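Local coordinates for protein MgGH51 (Meripilus giganteus, PDB 6ZPV) that probably removes alpha-L-arabinofuranosyl groups from arabinose-containing polysaccharides, as a fungal glycoside hydrolase of family GH51, at residues A114-R119 against L130-Q135; Y425-Y430 against T465-N470; Q512-L517 against V619-V624. One frame throughout, in Å; residues are numbered along the deposited sequence.

Contact 1 of 3, residues A114-R119 against L130-Q135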
loop_
_atom_site.group_PDB
_atom_site.type_symbol
_atom_site.label_atom_id
_atom_site.label_comp_id
_atom_site.label_asym_id
_atom_site.label_seq_id
_atom_site.Cartn_x
_atom_site.Cartn_y
_atom_site.Cartn_z
ATOM N N ALA A 114 -17.864 14.663 8.695
ATOM C CA ALA A 114 -18.954 13.853 8.124
ATOM C C ALA A 114 -19.581 14.623 6.974
ATOM O O ALA A 114 -19.777 15.862 7.071
ATOM C CB ALA A 114 -20.009 13.589 9.162
ATOM N N SER A 115 -19.985 13.934 5.936
ATOM C CA SER A 115 -20.754 14.578 4.872
ATOM C C SER A 115 -21.658 13.523 4.210
ATOM O O SER A 115 -21.436 12.300 4.271
ATOM C CB SER A 115 -19.859 15.262 3.903
ATOM O OG SER A 115 -19.039 14.340 3.185
ATOM N N LEU A 116 -22.656 14.030 3.505
ATOM C CA LEU A 116 -23.601 13.219 2.750
ATOM C C LEU A 116 -24.340 14.115 1.770
ATOM O O LEU A 116 -24.337 15.341 1.933
ATOM C CB LEU A 116 -24.553 12.454 3.654
ATOM C CG LEU A 116 -25.441 13.278 4.595
ATOM C CD1 LEU A 116 -26.642 13.906 3.882
ATOM C CD2 LEU A 116 -25.943 12.433 5.736
ATOM N N PHE A 117 -24.998 13.515 0.800
ATOM C CA PHE A 117 -25.967 14.185 -0.070
ATOM C C PHE A 117 -27.326 13.612 0.218
ATOM O O PHE A 117 -27.466 12.377 0.390
ATOM C CB PHE A 117 -25.569 14.036 -1.529
ATOM C CG PHE A 117 -24.391 14.848 -1.982
ATOM C CD1 PHE A 117 -23.096 14.444 -1.652
ATOM C CD2 PHE A 117 -24.541 15.998 -2.718
ATOM C CE1 PHE A 117 -21.987 15.179 -2.063
ATOM C CE2 PHE A 117 -23.451 16.736 -3.104
ATOM C CZ PHE A 117 -22.182 16.326 -2.772
ATOM N N PHE A 118 -28.357 14.449 0.126
ATOM C CA PHE A 118 -29.731 13.974 0.264
ATOM C C PHE A 118 -30.669 14.736 -0.659
ATOM O O PHE A 118 -30.376 15.872 -1.053
ATOM C CB PHE A 118 -30.269 14.065 1.707
ATOM C CG PHE A 118 -30.683 15.450 2.153
ATOM C CD1 PHE A 118 -29.758 16.436 2.509
ATOM C CD2 PHE A 118 -32.017 15.829 2.100
ATOM C CE1 PHE A 118 -30.149 17.719 2.817
ATOM C CE2 PHE A 118 -32.420 17.119 2.404
ATOM C CZ PHE A 118 -31.476 18.072 2.762
ATOM N N ARG A 119 -31.815 14.166 -0.930
ATOM C CA ARG A 119 -32.993 14.889 -1.464
ATOM C C ARG A 119 -34.237 14.182 -1.028
ATOM O O ARG A 119 -34.214 12.969 -0.837
ATOM C CB ARG A 119 -32.938 15.018 -2.992
ATOM C CG ARG A 119 -33.156 13.728 -3.768
ATOM C CD ARG A 119 -33.071 13.836 -5.297
ATOM N NE ARG A 119 -33.187 12.439 -5.975
ATOM C CZ ARG A 119 -34.320 12.057 -6.456
ATOM N NH1 ARG A 119 -35.345 12.924 -6.406
ATOM N NH2 ARG A 119 -34.516 10.977 -7.087
ATOM N N LEU A 130 -31.692 16.834 11.019
ATOM C CA LEU A 130 -30.970 15.639 10.550
ATOM C C LEU A 130 -29.747 15.568 11.453
ATOM O O LEU A 130 -28.936 16.553 11.484
ATOM C CB LEU A 130 -30.648 15.841 9.082
ATOM C CG LEU A 130 -29.835 14.812 8.302
ATOM C CD1 LEU A 130 -28.491 14.444 8.878
ATOM C CD2 LEU A 130 -30.570 13.636 7.752
ATOM N N THR A 131 -29.578 14.492 12.200
ATOM C CA THR A 131 -28.460 14.285 13.109
ATOM C C THR A 131 -27.519 13.252 12.490
ATOM O O THR A 131 -27.941 12.216 12.007
ATOM C CB THR A 131 -28.945 13.822 14.477
ATOM O OG1 THR A 131 -29.826 14.839 14.999
ATOM C CG2 THR A 131 -27.815 13.658 15.477
ATOM N N VAL A 132 -26.220 13.530 12.546
ATOM C CA VAL A 132 -25.187 12.547 12.209
ATOM C C VAL A 132 -24.306 12.347 13.449
ATOM O O VAL A 132 -24.220 13.241 14.328
ATOM C CB VAL A 132 -24.349 12.958 10.994
ATOM C CG1 VAL A 132 -25.232 13.265 9.820
ATOM C CG2 VAL A 132 -23.378 14.102 11.255
ATOM N N GLY A 133 -23.635 11.228 13.530
ATOM C CA GLY A 133 -22.782 10.992 14.695
ATOM C C GLY A 133 -22.109 9.677 14.699
ATOM O O GLY A 133 -22.056 8.937 13.705
ATOM N N LEU A 134 -21.463 9.417 15.851
ATOM C CA LEU A 134 -20.810 8.151 16.153
ATOM C C LEU A 134 -21.481 7.549 17.420
ATOM O O LEU A 134 -21.736 8.310 18.350
ATOM C CB LEU A 134 -19.313 8.375 16.380
ATOM C CG LEU A 134 -18.538 8.651 15.106
ATOM C CD1 LEU A 134 -17.226 9.393 15.431
ATOM C CD2 LEU A 134 -18.236 7.345 14.380
ATOM N N GLN A 135 -21.736 6.244 17.393
ATOM C CA GLN A 135 -22.324 5.540 18.534
ATOM C C GLN A 135 -21.526 4.270 18.771
ATOM O O GLN A 135 -20.980 3.682 17.848
ATOM C CB GLN A 135 -23.816 5.288 18.295
ATOM C CG GLN A 135 -24.099 4.344 17.134
ATOM C CD GLN A 135 -25.560 4.003 17.035
ATOM O OE1 GLN A 135 -26.402 4.872 16.981
ATOM N NE2 GLN A 135 -25.861 2.700 16.996
#

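Contact 2 of 3, residues Y425-Y430 against T465-N470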
loop_
_atom_site.group_PDB
_atom_site.type_symbol
_atom_site.label_atom_id
_atom_site.label_comp_id
_atom_site.label_asym_id
_atom_site.label_seq_id
_atom_site.Cartn_x
_atom_site.Cartn_y
_atom_site.Cartn_z
ATOM N N TYR A 425 17.711 -4.356 -12.500
ATOM C CA TYR A 425 16.695 -5.292 -12.020
ATOM C C TYR A 425 15.979 -4.728 -10.814
ATOM O O TYR A 425 16.636 -4.204 -9.875
ATOM C CB TYR A 425 17.310 -6.661 -11.764
ATOM C CG TYR A 425 17.855 -7.297 -13.020
ATOM C CD1 TYR A 425 17.034 -8.016 -13.873
ATOM C CD2 TYR A 425 19.148 -7.072 -13.472
ATOM C CE1 TYR A 425 17.491 -8.528 -15.071
ATOM C CE2 TYR A 425 19.638 -7.564 -14.687
ATOM C CZ TYR A 425 18.786 -8.307 -15.492
ATOM O OH TYR A 425 19.201 -8.839 -16.679
ATOM N N PHE A 426 14.678 -4.848 -10.835
ATOM C CA PHE A 426 13.785 -4.409 -9.742
ATOM C C PHE A 426 13.185 -5.679 -9.147
ATOM O O PHE A 426 12.496 -6.431 -9.849
ATOM C CB PHE A 426 12.669 -3.586 -10.381
ATOM C CG PHE A 426 11.531 -3.138 -9.502
ATOM C CD1 PHE A 426 11.697 -2.950 -8.160
ATOM C CD2 PHE A 426 10.285 -2.846 -10.063
ATOM C CE1 PHE A 426 10.661 -2.468 -7.365
ATOM C CE2 PHE A 426 9.242 -2.349 -9.287
ATOM C CZ PHE A 426 9.455 -2.147 -7.932
ATOM N N GLU A 427 13.456 -5.978 -7.866
ATOM C CA GLU A 427 12.812 -7.099 -7.187
ATOM C C GLU A 427 11.484 -6.566 -6.637
ATOM O O GLU A 427 11.389 -6.213 -5.442
ATOM C CB GLU A 427 13.719 -7.668 -6.104
ATOM C CG GLU A 427 13.305 -9.068 -5.694
ATOM C CD GLU A 427 13.840 -10.195 -6.548
ATOM O OE1 GLU A 427 14.657 -9.973 -7.447
ATOM O OE2 GLU A 427 13.419 -11.388 -6.281
ATOM N N GLY A 428 10.491 -6.425 -7.534
ATOM C CA GLY A 428 9.306 -5.642 -7.204
ATOM C C GLY A 428 8.323 -6.298 -6.284
ATOM O O GLY A 428 7.432 -5.628 -5.743
ATOM N N GLU A 429 8.425 -7.635 -6.128
ATOM C CA GLU A 429 7.658 -8.353 -5.111
ATOM C C GLU A 429 8.553 -9.500 -4.638
ATOM O O GLU A 429 8.975 -10.332 -5.452
ATOM C CB GLU A 429 6.372 -8.993 -5.693
ATOM C CG GLU A 429 5.389 -7.974 -6.260
ATOM C CD GLU A 429 4.157 -8.531 -6.931
ATOM O OE1 GLU A 429 3.727 -9.685 -6.570
ATOM O OE2 GLU A 429 3.630 -7.864 -7.848
ATOM N N TYR A 430 8.680 -9.620 -3.338
ATOM C CA TYR A 430 9.260 -10.834 -2.755
ATOM C C TYR A 430 8.744 -10.988 -1.344
ATOM O O TYR A 430 8.493 -10.012 -0.649
ATOM C CB TYR A 430 10.808 -10.868 -2.801
ATOM C CG TYR A 430 11.526 -9.819 -1.985
ATOM C CD1 TYR A 430 11.612 -8.501 -2.383
ATOM C CD2 TYR A 430 12.112 -10.171 -0.768
ATOM C CE1 TYR A 430 12.268 -7.555 -1.617
ATOM C CE2 TYR A 430 12.752 -9.232 0.003
ATOM C CZ TYR A 430 12.855 -7.920 -0.405
ATOM O OH TYR A 430 13.522 -7.014 0.352
ATOM N N THR A 465 20.929 -9.200 1.659
ATOM C CA THR A 465 22.362 -8.932 1.634
ATOM C C THR A 465 22.897 -9.140 0.197
ATOM O O THR A 465 23.788 -8.400 -0.242
ATOM C CB THR A 465 23.184 -9.763 2.627
ATOM O OG1 THR A 465 23.168 -11.157 2.279
ATOM C CG2 THR A 465 22.766 -9.522 4.051
ATOM N N GLY A 466 22.351 -10.124 -0.521
ATOM C CA GLY A 466 22.733 -10.339 -1.904
ATOM C C GLY A 466 22.195 -9.217 -2.804
ATOM O O GLY A 466 22.881 -8.800 -3.717
ATOM N N LEU A 467 20.967 -8.757 -2.587
ATOM C CA LEU A 467 20.461 -7.600 -3.349
ATOM C C LEU A 467 21.423 -6.416 -3.190
ATOM O O LEU A 467 21.729 -5.706 -4.171
ATOM C CB LEU A 467 19.048 -7.249 -2.908
ATOM C CG LEU A 467 17.983 -8.321 -3.089
ATOM C CD1 LEU A 467 16.648 -7.809 -2.585
ATOM C CD2 LEU A 467 17.838 -8.757 -4.530
ATOM N N GLU A 468 21.876 -6.194 -1.970
ATOM C CA GLU A 468 22.739 -5.048 -1.695
ATOM C C GLU A 468 24.123 -5.245 -2.295
ATOM O O GLU A 468 24.693 -4.326 -2.929
ATOM C CB GLU A 468 22.777 -4.761 -0.177
ATOM C CG GLU A 468 23.446 -3.483 0.200
ATOM C CD GLU A 468 23.240 -3.130 1.667
ATOM O OE1 GLU A 468 24.030 -3.595 2.492
ATOM O OE2 GLU A 468 22.254 -2.379 1.954
ATOM N N ARG A 469 24.710 -6.443 -2.148
ATOM C CA ARG A 469 26.018 -6.711 -2.803
ATOM C C ARG A 469 25.941 -6.482 -4.317
ATOM O O ARG A 469 26.868 -5.974 -4.935
ATOM C CB ARG A 469 26.431 -8.154 -2.488
ATOM C CG ARG A 469 27.716 -8.559 -3.214
ATOM C CD ARG A 469 28.305 -9.905 -2.760
ATOM N NE ARG A 469 27.379 -11.014 -3.020
ATOM C CZ ARG A 469 26.581 -11.598 -2.114
ATOM N NH1 ARG A 469 26.619 -11.290 -0.830
ATOM N NH2 ARG A 469 25.712 -12.528 -2.537
ATOM N N ASN A 470 24.816 -6.937 -4.915
ATOM C CA ASN A 470 24.578 -6.843 -6.381
ATOM C C ASN A 470 23.858 -5.559 -6.772
ATOM O O ASN A 470 23.274 -5.531 -7.875
ATOM C CB ASN A 470 23.866 -8.074 -6.852
ATOM C CG ASN A 470 24.684 -9.339 -6.705
ATOM O OD1 ASN A 470 25.685 -9.470 -7.425
ATOM N ND2 ASN A 470 24.295 -10.217 -5.790
#

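Contact 3 of 3, residues Q512-L517 against V619-V624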
loop_
_atom_site.group_PDB
_atom_site.type_symbol
_atom_site.label_atom_id
_atom_site.label_comp_id
_atom_site.label_asym_id
_atom_site.label_seq_id
_atom_site.Cartn_x
_atom_site.Cartn_y
_atom_site.Cartn_z
ATOM N N GLN A 512 13.053 -5.053 6.950
ATOM C CA GLN A 512 13.032 -4.030 5.898
ATOM C C GLN A 512 13.537 -2.699 6.443
ATOM O O GLN A 512 14.349 -2.028 5.759
ATOM C CB GLN A 512 11.628 -3.852 5.299
ATOM C CG GLN A 512 11.065 -5.042 4.529
ATOM C CD GLN A 512 11.792 -5.269 3.251
ATOM O OE1 GLN A 512 11.970 -4.315 2.448
ATOM N NE2 GLN A 512 12.190 -6.529 3.019
ATOM N N LYS A 513 13.058 -2.283 7.603
ATOM C CA LYS A 513 13.483 -1.004 8.207
ATOM C C LYS A 513 14.976 -1.025 8.553
ATOM O O LYS A 513 15.668 -0.008 8.305
ATOM C CB LYS A 513 12.618 -0.792 9.452
ATOM C CG LYS A 513 12.925 0.479 10.222
ATOM C CD LYS A 513 12.041 0.661 11.474
ATOM C CE LYS A 513 12.373 1.913 12.260
ATOM N NZ LYS A 513 11.629 1.963 13.551
ATOM N N LEU A 514 15.463 -2.094 9.131
ATOM C CA LEU A 514 16.887 -2.184 9.470
ATOM C C LEU A 514 17.735 -2.042 8.207
ATOM O O LEU A 514 18.790 -1.397 8.246
ATOM C CB LEU A 514 17.187 -3.501 10.199
ATOM C CG LEU A 514 16.757 -3.564 11.662
ATOM C CD1 LEU A 514 16.862 -4.959 12.167
ATOM C CD2 LEU A 514 17.544 -2.645 12.535
ATOM N N PHE A 515 17.312 -2.645 7.096
ATOM C CA PHE A 515 18.106 -2.541 5.877
ATOM C C PHE A 515 18.037 -1.150 5.290
ATOM O O PHE A 515 19.051 -0.613 4.835
ATOM C CB PHE A 515 17.720 -3.643 4.872
ATOM C CG PHE A 515 18.455 -4.958 5.091
ATOM C CD1 PHE A 515 18.340 -5.673 6.248
ATOM C CD2 PHE A 515 19.279 -5.449 4.095
ATOM C CE1 PHE A 515 19.096 -6.816 6.441
ATOM C CE2 PHE A 515 20.030 -6.586 4.293
ATOM C CZ PHE A 515 19.931 -7.277 5.462
ATOM N N ALA A 516 16.848 -0.563 5.229
ATOM C CA ALA A 516 16.633 0.718 4.550
ATOM C C ALA A 516 17.162 1.900 5.328
ATOM O O ALA A 516 17.641 2.867 4.715
ATOM C CB ALA A 516 15.136 0.903 4.282
ATOM N N LEU A 517 17.065 1.890 6.650
ATOM C CA LEU A 517 17.519 3.056 7.435
ATOM C C LEU A 517 19.033 3.033 7.696
ATOM O O LEU A 517 19.583 4.052 8.226
ATOM C CB LEU A 517 16.830 3.059 8.787
ATOM C CG LEU A 517 15.365 3.474 8.784
ATOM C CD1 LEU A 517 14.879 3.564 10.203
ATOM C CD2 LEU A 517 15.129 4.816 8.092
ATOM N N VAL A 619 18.693 -10.873 12.719
ATOM C CA VAL A 619 19.099 -9.820 11.806
ATOM C C VAL A 619 19.765 -8.757 12.680
ATOM O O VAL A 619 19.145 -8.263 13.633
ATOM C CB VAL A 619 17.932 -9.159 11.045
ATOM C CG1 VAL A 619 18.453 -8.109 10.080
ATOM C CG2 VAL A 619 17.116 -10.227 10.321
ATOM N N SER A 620 21.004 -8.393 12.356
ATOM C CA SER A 620 21.787 -7.448 13.165
ATOM C C SER A 620 22.347 -6.362 12.272
ATOM O O SER A 620 22.754 -6.639 11.127
ATOM C CB SER A 620 22.901 -8.130 13.927
ATOM O OG SER A 620 22.415 -9.240 14.683
ATOM N N VAL A 621 22.492 -5.174 12.827
ATOM C CA VAL A 621 23.197 -4.064 12.148
ATOM C C VAL A 621 24.193 -3.492 13.151
ATOM O O VAL A 621 23.783 -3.058 14.244
ATOM C CB VAL A 621 22.249 -2.955 11.694
ATOM C CG1 VAL A 621 23.038 -1.861 10.978
ATOM C CG2 VAL A 621 21.133 -3.523 10.823
ATOM N N ILE A 622 25.450 -3.471 12.759
ATOM C CA ILE A 622 26.515 -2.824 13.538
ATOM C C ILE A 622 26.907 -1.582 12.759
ATOM O O ILE A 622 27.262 -1.693 11.557
ATOM C CB ILE A 622 27.725 -3.750 13.792
ATOM C CG1 ILE A 622 27.277 -4.907 14.665
ATOM C CG2 ILE A 622 28.858 -2.937 14.446
ATOM C CD1 ILE A 622 28.339 -6.005 14.856
ATOM N N THR A 623 26.872 -0.399 13.393
ATOM C CA THR A 623 27.254 0.864 12.744
ATOM C C THR A 623 28.497 1.406 13.429
ATOM O O THR A 623 28.459 1.684 14.653
ATOM C CB THR A 623 26.120 1.876 12.785
ATOM O OG1 THR A 623 24.937 1.294 12.207
ATOM C CG2 THR A 623 26.482 3.132 12.038
ATOM N N VAL A 624 29.538 1.622 12.660
ATOM C CA VAL A 624 30.791 2.253 13.132
ATOM C C VAL A 624 31.089 3.427 12.200
ATOM O O VAL A 624 30.451 3.568 11.148
ATOM C CB VAL A 624 31.945 1.221 13.139
ATOM C CG1 VAL A 624 31.678 0.176 14.191
ATOM C CG2 VAL A 624 32.253 0.603 11.795
#

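Contact 1 of 3, residues A114-R119 against L130-Q135
Val132 packs against Ala114 and Leu116, one methyl to each. One branch, CG2, meets the lone methyl of the alanine: Ala114 CB lies 4.0 Å from Val132 CG2. The other branch faces the leucine, with Leu116 CD2 at 4.2 Å from Val132 CG1. The valine torsion (chi1 -54°) divides the work. It places CG1 anti to the carbonyl carbon and CG2 between the backbone N and that carbon, and each methyl finds a different neighbour. Ala114 and Leu116 are two apart on their strand, so both CB atoms point toward the segment 130-135, while Ser115 between them turns away.

The strands belong to two different sheets. Strand 112-119 lies between strands 189-198 and 157-163. Strand 127-136 lies in the facing antiparallel sheet, between strands 174-181 and 141-150. The contact is therefore part of the filling of a beta sandwich. Phe195 lies against Leu116 from the first sheet, and Ile149 lies against Leu130 from the second. All three touching residues are buried, and the side chains that meet are aliphatic. The link between the sheets here rests on van der Waals contact and the exclusion of water, without directional bonds between the two segments.

Contact 2 of 3, residues Y425-Y430 against T465-N470
Leu467 reaches from its helix toward strand 424-432 and sends one methyl to Tyr430 and the other to Glu427. The branch CD1 approaches the phenol end of the tyrosine obliquely, with Tyr430 CZ and Leu467 CD1 4.4 Å apart. The other branch lies beside the glutamate: Leu467 CD2 is 4.5 Å from Glu427 OE1, a loose contact. The second torsion (chi2 179°) sets CD1 anti to CA, so this branch reaches farthest, to the tyrosine, and CD2 is turned to the glutamate.

Polar ends meet this methyl fork, but their bonds go elsewhere. Glu427 OE1 is hydrogen-bonded to Tyr415 OH, and Tyr415 also packs on Leu467. Tyr430 OH is hydrogen-bonded to Gln512 NE2. Glu427 is the centre of an inverse gamma turn, and the chain turns a corner at Glu429.

Near the helix end, Gly466 O accepts two bonds, from Asn470 N and from Asn470 ND2. They arrive from opposite faces of the carbonyl plane. Asn470 ND2 lies 2.9 Å from Gly466 O, above the carbonyl plane, and the bond is bent (138° at the hydrogen).

Strand 424-432 belongs to the parallel eight-stranded sheet, consistent with the (beta/alpha)8 barrel of GH51 enzymes. It runs between strands 396-403 and 474-479, and helix 454-469 packs outside it, with Leu467 also resting on Ala477 of the latter strand.

Contact 3 of 3, residues Q512-L517 against V619-V624
Leu514 touches both Val619 and Val621 of strand 618-625, and Phe515 touches Val619. The two valines are two apart, and both point toward helix 507-517. Leu514 spans them. Val621 CG2 is a bump that sits in the crook of the leucine, between CB and CD2, with Leu514 CB and Val621 CG2 4.0 Å apart. The other tip of the leucine extends to the first valine, where Leu514 CD1 is 4.1 Å from Val619 CG1. Leu514 runs antiparallel to the valine side chains.

Val619 CG1 is the second bump, and it fills the notch between Leu514 CD1 and Phe515 CE1. It meets the rim of the ring in the ring plane, with Phe515 CE1 at 3.9 Å from Val619 CG1. Phe515 lies roughly perpendicular to Val619. The valine torsion (chi1 -178°) sets CG1 anti to the backbone N, and from there it reaches both partners.

The segment axes come within 9.3 Å and differ by only 23° in direction, so helix and strand run nearly alongside. Around the contact, Ala461 of helix 454-469 touches both Phe515 and Val619, and Gln579 of the adjacent strand 575-582 lies against Leu514. Helix 507-517 lies on one face of the antiparallel sheet that contains strand 618-625.

The four touching side chains are buried hydrocarbon. Between the two segments, cohesion comes from matched shape and exclusion of water, and polar bonds play no part in it.

The contacts follow one another along the chain, each closing before the next opens. Contact 1 stands apart, in the two facing antiparallel sheets. Its centre is about 49 Å from that of contact 2 and about 48 Å from that of contact 3, on the opposite side of the chain's centre. Contacts 2 and 3 are neighbours, with centres about 16 Å apart. They touch through the Tyr430-Gln512 pair and where Phe515 packs on Thr465. Helices 454-469 and 507-517 thus pack between the parallel barrel sheet and the antiparallel sheet that holds strand 618-625, while the contact 1 sandwich forms a separate part of the enzyme.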